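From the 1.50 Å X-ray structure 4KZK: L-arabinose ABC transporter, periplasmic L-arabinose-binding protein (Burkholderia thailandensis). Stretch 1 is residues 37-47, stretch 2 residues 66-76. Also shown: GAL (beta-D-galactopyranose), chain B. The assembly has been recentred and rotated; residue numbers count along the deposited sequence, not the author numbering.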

# COMPACT_ATOMS: atom_id res chain seq x y z
N VAL A 37 -6.28 -26.58 12.84
CA VAL A 37 -5.97 -25.13 12.91
C VAL A 37 -6.55 -24.41 11.69
O VAL A 37 -6.45 -24.90 10.56
CB VAL A 37 -4.44 -24.89 13.03
CG1 VAL A 37 -4.12 -23.39 13.05
CG2 VAL A 37 -3.90 -25.57 14.28
N LYS A 38 -7.19 -23.27 11.95
CA LYS A 38 -7.83 -22.47 10.92
C LYS A 38 -7.53 -21.01 11.21
O LYS A 38 -7.72 -20.55 12.33
CB LYS A 38 -9.32 -22.75 10.95
CG LYS A 38 -10.08 -22.28 9.73
CD LYS A 38 -11.54 -22.71 9.81
CE LYS A 38 -11.72 -24.15 9.37
NZ LYS A 38 -13.05 -24.74 9.69
N ILE A 39 -7.02 -20.30 10.20
CA ILE A 39 -6.63 -18.90 10.32
C ILE A 39 -7.37 -18.08 9.27
O ILE A 39 -7.41 -18.46 8.09
CB ILE A 39 -5.10 -18.73 10.16
CG1 ILE A 39 -4.38 -19.39 11.34
CG2 ILE A 39 -4.72 -17.26 10.08
CD1 ILE A 39 -2.88 -19.48 11.18
N GLY A 40 -7.95 -16.97 9.72
CA GLY A 40 -8.62 -16.02 8.83
C GLY A 40 -7.62 -15.01 8.31
O GLY A 40 -6.69 -14.65 9.03
N PHE A 41 -7.81 -14.57 7.07
CA PHE A 41 -6.97 -13.52 6.48
C PHE A 41 -7.92 -12.58 5.75
O PHE A 41 -8.42 -12.90 4.69
CB PHE A 41 -5.92 -14.10 5.54
CG PHE A 41 -4.68 -13.23 5.38
CD1 PHE A 41 -4.75 -11.94 4.85
CD2 PHE A 41 -3.44 -13.71 5.78
CE1 PHE A 41 -3.60 -11.18 4.71
CE2 PHE A 41 -2.29 -12.94 5.64
CZ PHE A 41 -2.38 -11.65 5.11
N VAL A 42 -8.17 -11.44 6.38
CA VAL A 42 -9.26 -10.53 6.02
C VAL A 42 -8.63 -9.28 5.45
O VAL A 42 -7.77 -8.70 6.08
CB VAL A 42 -10.14 -10.23 7.26
CG1 VAL A 42 -11.20 -9.19 6.93
CG2 VAL A 42 -10.75 -11.54 7.77
N VAL A 43 -9.04 -8.88 4.25
CA VAL A 43 -8.42 -7.74 3.56
C VAL A 43 -9.41 -6.66 3.13
O VAL A 43 -10.54 -6.94 2.72
CB VAL A 43 -7.60 -8.19 2.32
CG1 VAL A 43 -6.55 -9.21 2.72
CG2 VAL A 43 -8.50 -8.73 1.21
N LYS A 44 -8.98 -5.40 3.20
CA LYS A 44 -9.88 -4.30 2.91
C LYS A 44 -10.28 -4.18 1.44
O LYS A 44 -11.37 -3.67 1.14
CB LYS A 44 -9.28 -2.96 3.38
CG LYS A 44 -7.95 -2.62 2.76
CD LYS A 44 -7.40 -1.27 3.21
CE LYS A 44 -6.11 -0.96 2.46
NZ LYS A 44 -5.46 0.36 2.81
N GLN A 45 -9.41 -4.62 0.52
CA GLN A 45 -9.55 -4.28 -0.91
C GLN A 45 -9.10 -5.44 -1.79
O GLN A 45 -7.96 -5.45 -2.27
CB GLN A 45 -8.76 -3.02 -1.28
CG GLN A 45 -9.47 -1.74 -0.87
CD GLN A 45 -8.64 -0.51 -1.20
OE1 GLN A 45 -8.14 -0.37 -2.32
NE2 GLN A 45 -8.48 0.38 -0.23
N PRO A 46 -10.00 -6.39 -2.04
CA PRO A 46 -9.58 -7.56 -2.84
C PRO A 46 -9.26 -7.24 -4.30
O PRO A 46 -8.69 -8.08 -4.97
CB PRO A 46 -10.80 -8.48 -2.77
CG PRO A 46 -11.94 -7.54 -2.59
CD PRO A 46 -11.42 -6.47 -1.68
N ASP A 47 -9.69 -6.08 -4.78
CA ASP A 47 -9.40 -5.64 -6.15
C ASP A 47 -8.05 -4.92 -6.25
O ASP A 47 -7.73 -4.37 -7.30
CB ASP A 47 -10.55 -4.79 -6.70
CG ASP A 47 -10.80 -3.53 -5.90
OD1 ASP A 47 -10.40 -3.46 -4.71
OD2 ASP A 47 -11.45 -2.60 -6.44
N HIS A 66 0.33 -26.90 7.45
CA HIS A 66 -0.86 -27.72 7.63
C HIS A 66 -1.97 -27.04 8.44
O HIS A 66 -2.50 -27.62 9.39
CB HIS A 66 -0.51 -29.07 8.27
CG HIS A 66 0.66 -29.76 7.64
ND1 HIS A 66 1.94 -29.62 8.11
CD2 HIS A 66 0.74 -30.60 6.58
CE1 HIS A 66 2.77 -30.34 7.37
NE2 HIS A 66 2.06 -30.95 6.43
N PHE A 67 -2.33 -25.81 8.08
CA PHE A 67 -3.54 -25.19 8.61
C PHE A 67 -4.46 -24.85 7.44
O PHE A 67 -4.06 -24.95 6.27
CB PHE A 67 -3.21 -23.98 9.51
CG PHE A 67 -2.62 -22.80 8.78
CD1 PHE A 67 -3.45 -21.86 8.17
CD2 PHE A 67 -1.25 -22.59 8.74
CE1 PHE A 67 -2.92 -20.77 7.50
CE2 PHE A 67 -0.70 -21.50 8.08
CZ PHE A 67 -1.55 -20.58 7.46
N THR A 68 -5.70 -24.49 7.76
CA THR A 68 -6.72 -24.14 6.78
C THR A 68 -6.85 -22.62 6.75
O THR A 68 -7.09 -21.99 7.78
CB THR A 68 -8.08 -24.76 7.14
OG1 THR A 68 -8.01 -26.18 6.97
CG2 THR A 68 -9.21 -24.17 6.28
N LEU A 69 -6.67 -22.02 5.56
CA LEU A 69 -6.81 -20.59 5.39
C LEU A 69 -8.23 -20.25 4.97
O LEU A 69 -8.80 -20.89 4.08
CB LEU A 69 -5.84 -20.10 4.33
CG LEU A 69 -5.72 -18.59 4.14
CD1 LEU A 69 -4.90 -17.98 5.26
CD2 LEU A 69 -5.09 -18.30 2.78
N VAL A 70 -8.81 -19.25 5.62
CA VAL A 70 -10.10 -18.70 5.20
C VAL A 70 -9.89 -17.25 4.77
O VAL A 70 -9.57 -16.39 5.59
CB VAL A 70 -11.16 -18.78 6.31
CG1 VAL A 70 -12.52 -18.23 5.84
CG2 VAL A 70 -11.29 -20.20 6.83
N LYS A 71 -10.07 -17.02 3.47
CA LYS A 71 -9.85 -15.69 2.85
C LYS A 71 -11.16 -14.93 2.75
O LYS A 71 -12.12 -15.41 2.16
CB LYS A 71 -9.28 -15.88 1.44
CG LYS A 71 -7.93 -16.55 1.39
CD LYS A 71 -7.44 -16.74 -0.04
CE LYS A 71 -8.30 -17.71 -0.82
NZ LYS A 71 -7.62 -18.16 -2.07
N ILE A 72 -11.21 -13.74 3.35
CA ILE A 72 -12.44 -12.92 3.33
C ILE A 72 -12.12 -11.46 3.00
O ILE A 72 -11.19 -10.87 3.54
CB ILE A 72 -13.21 -13.00 4.68
CG1 ILE A 72 -13.43 -14.47 5.09
CG2 ILE A 72 -14.57 -12.31 4.56
CD1 ILE A 72 -13.96 -14.61 6.50
N ALA A 73 -12.91 -10.91 2.08
CA ALA A 73 -12.85 -9.49 1.73
C ALA A 73 -13.81 -8.74 2.64
O ALA A 73 -14.97 -9.15 2.83
CB ALA A 73 -13.25 -9.29 0.28
N ALA A 74 -13.32 -7.63 3.20
CA ALA A 74 -14.16 -6.81 4.07
C ALA A 74 -13.84 -5.33 3.85
O ALA A 74 -13.01 -4.75 4.56
CB ALA A 74 -13.95 -7.21 5.51
N PRO A 75 -14.49 -4.71 2.84
CA PRO A 75 -14.17 -3.31 2.53
C PRO A 75 -14.88 -2.25 3.38
O PRO A 75 -14.72 -1.06 3.13
CB PRO A 75 -14.57 -3.18 1.06
CG PRO A 75 -14.70 -4.57 0.54
CD PRO A 75 -15.20 -5.35 1.73
N SER A 76 -15.62 -2.69 4.38
CA SER A 76 -16.35 -1.79 5.27
C SER A 76 -16.45 -2.43 6.64
O SER A 76 -16.29 -3.64 6.77
CB SER A 76 -17.76 -1.54 4.75
OG SER A 76 -18.53 -2.73 4.80
C1 GAL B . -1.92 -0.71 2.26
C2 GAL B . -2.27 -0.39 0.81
C3 GAL B . -1.74 -1.53 -0.07
C4 GAL B . -0.26 -1.75 0.20
C5 GAL B . -0.06 -2.03 1.68
C6 GAL B . 1.41 -2.20 2.03
O1 GAL B . -2.31 0.41 3.04
O2 GAL B . -3.67 -0.28 0.71
O3 GAL B . -1.98 -1.26 -1.46
O4 GAL B . 0.50 -0.64 -0.23
O5 GAL B . -0.52 -0.90 2.41
O6 GAL B . 1.58 -2.45 3.41

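Residues 38-43 and 68-73 form two neighbouring parallel β-strands whose N-to-C directions differ by 22°, and the two stretches together bury 777 Å² of surface. The register is a simple one: Lys-38 pairs with Thr-68, and each later residue pairs with the next in step, as far as Val-43 with Ala-73.

Seven backbone hydrogen bonds hold this register. Because the strands are parallel, the odd-numbered residues of the first strand point both N and O at the second, and each such residue bridges two residues of its neighbour. Ile-39 N donates to Thr-68 O (3.0 Å) while Ile-39 O accepts from Val-70 N (2.9 Å). Phe-41 repeats the pattern, its N donating to Val-70 O at 2.9 Å and its O accepting from Ile-72 N at 3.2 Å, the longest bond of the ladder but still nearly straight at 170°. Val-43 does so once more, through Val-43 N to Ile-72 O (3.0 Å) and Ala-74 N to Val-43 O (2.9 Å). At the other end, Thr-68 N donates to Val-37 O at 2.9 Å, so the ladder runs from Val-37 to Ala-74.

CA-H...O contacts run alongside these bonds, since several carbonyl oxygens that accept an amide hydrogen also lie close to a CA of the facing strand. Val-42 CA lies 3.2 Å from Ile-72 O, and Lys-38 CA lies 3.3 Å from Thr-68 O. Beyond the ladder the strand pattern gives way to the approach of Pro-75 CA to Lys-44 O, at 3.1 Å but with an angle at H of only 123°. Proline has no amide hydrogen to offer, and Lys-44 O, buried by the contact, finds no hydrogen-bonding partner in the model.

The side chains pack on both faces of the sheet. On the face carrying Ile-39, Phe-41 and Leu-69, Ile-39 CD1 sits over the ring of Phe-67, 3.9 Å from its centroid and 10° off the ring normal, a well-centred CH-π contact. Phe-41 CB meets Leu-69 CD1 at 4.0 Å, although the end of the Phe-41 side chain leads away from the second stretch. On the face carrying Lys-38, Val-42, Val-70 and Ile-72, the aliphatic part of Lys-38 contributes to the packing, with Lys-38 CG 3.8 Å from Val-70 CG2. Val-42 CG1 reaches Ala-74 CB at 3.7 Å. Gly-40 leaves this row without a side chain opposite Val-70. Past the first strand, Pro-46 turns toward the second stretch and places its CG 3.6 Å from Ala-73 CB.

The CA-to-CB bond of Lys-44 points away from the second stretch. The side chain, extended from chi2 to chi4, carries NZ to the bound galactose, where Lys-44 NZ donates hydrogen bonds to GAL O2 (2.8 Å) and GAL O1 (3.2 Å), in keeping with a sugar-binding protein.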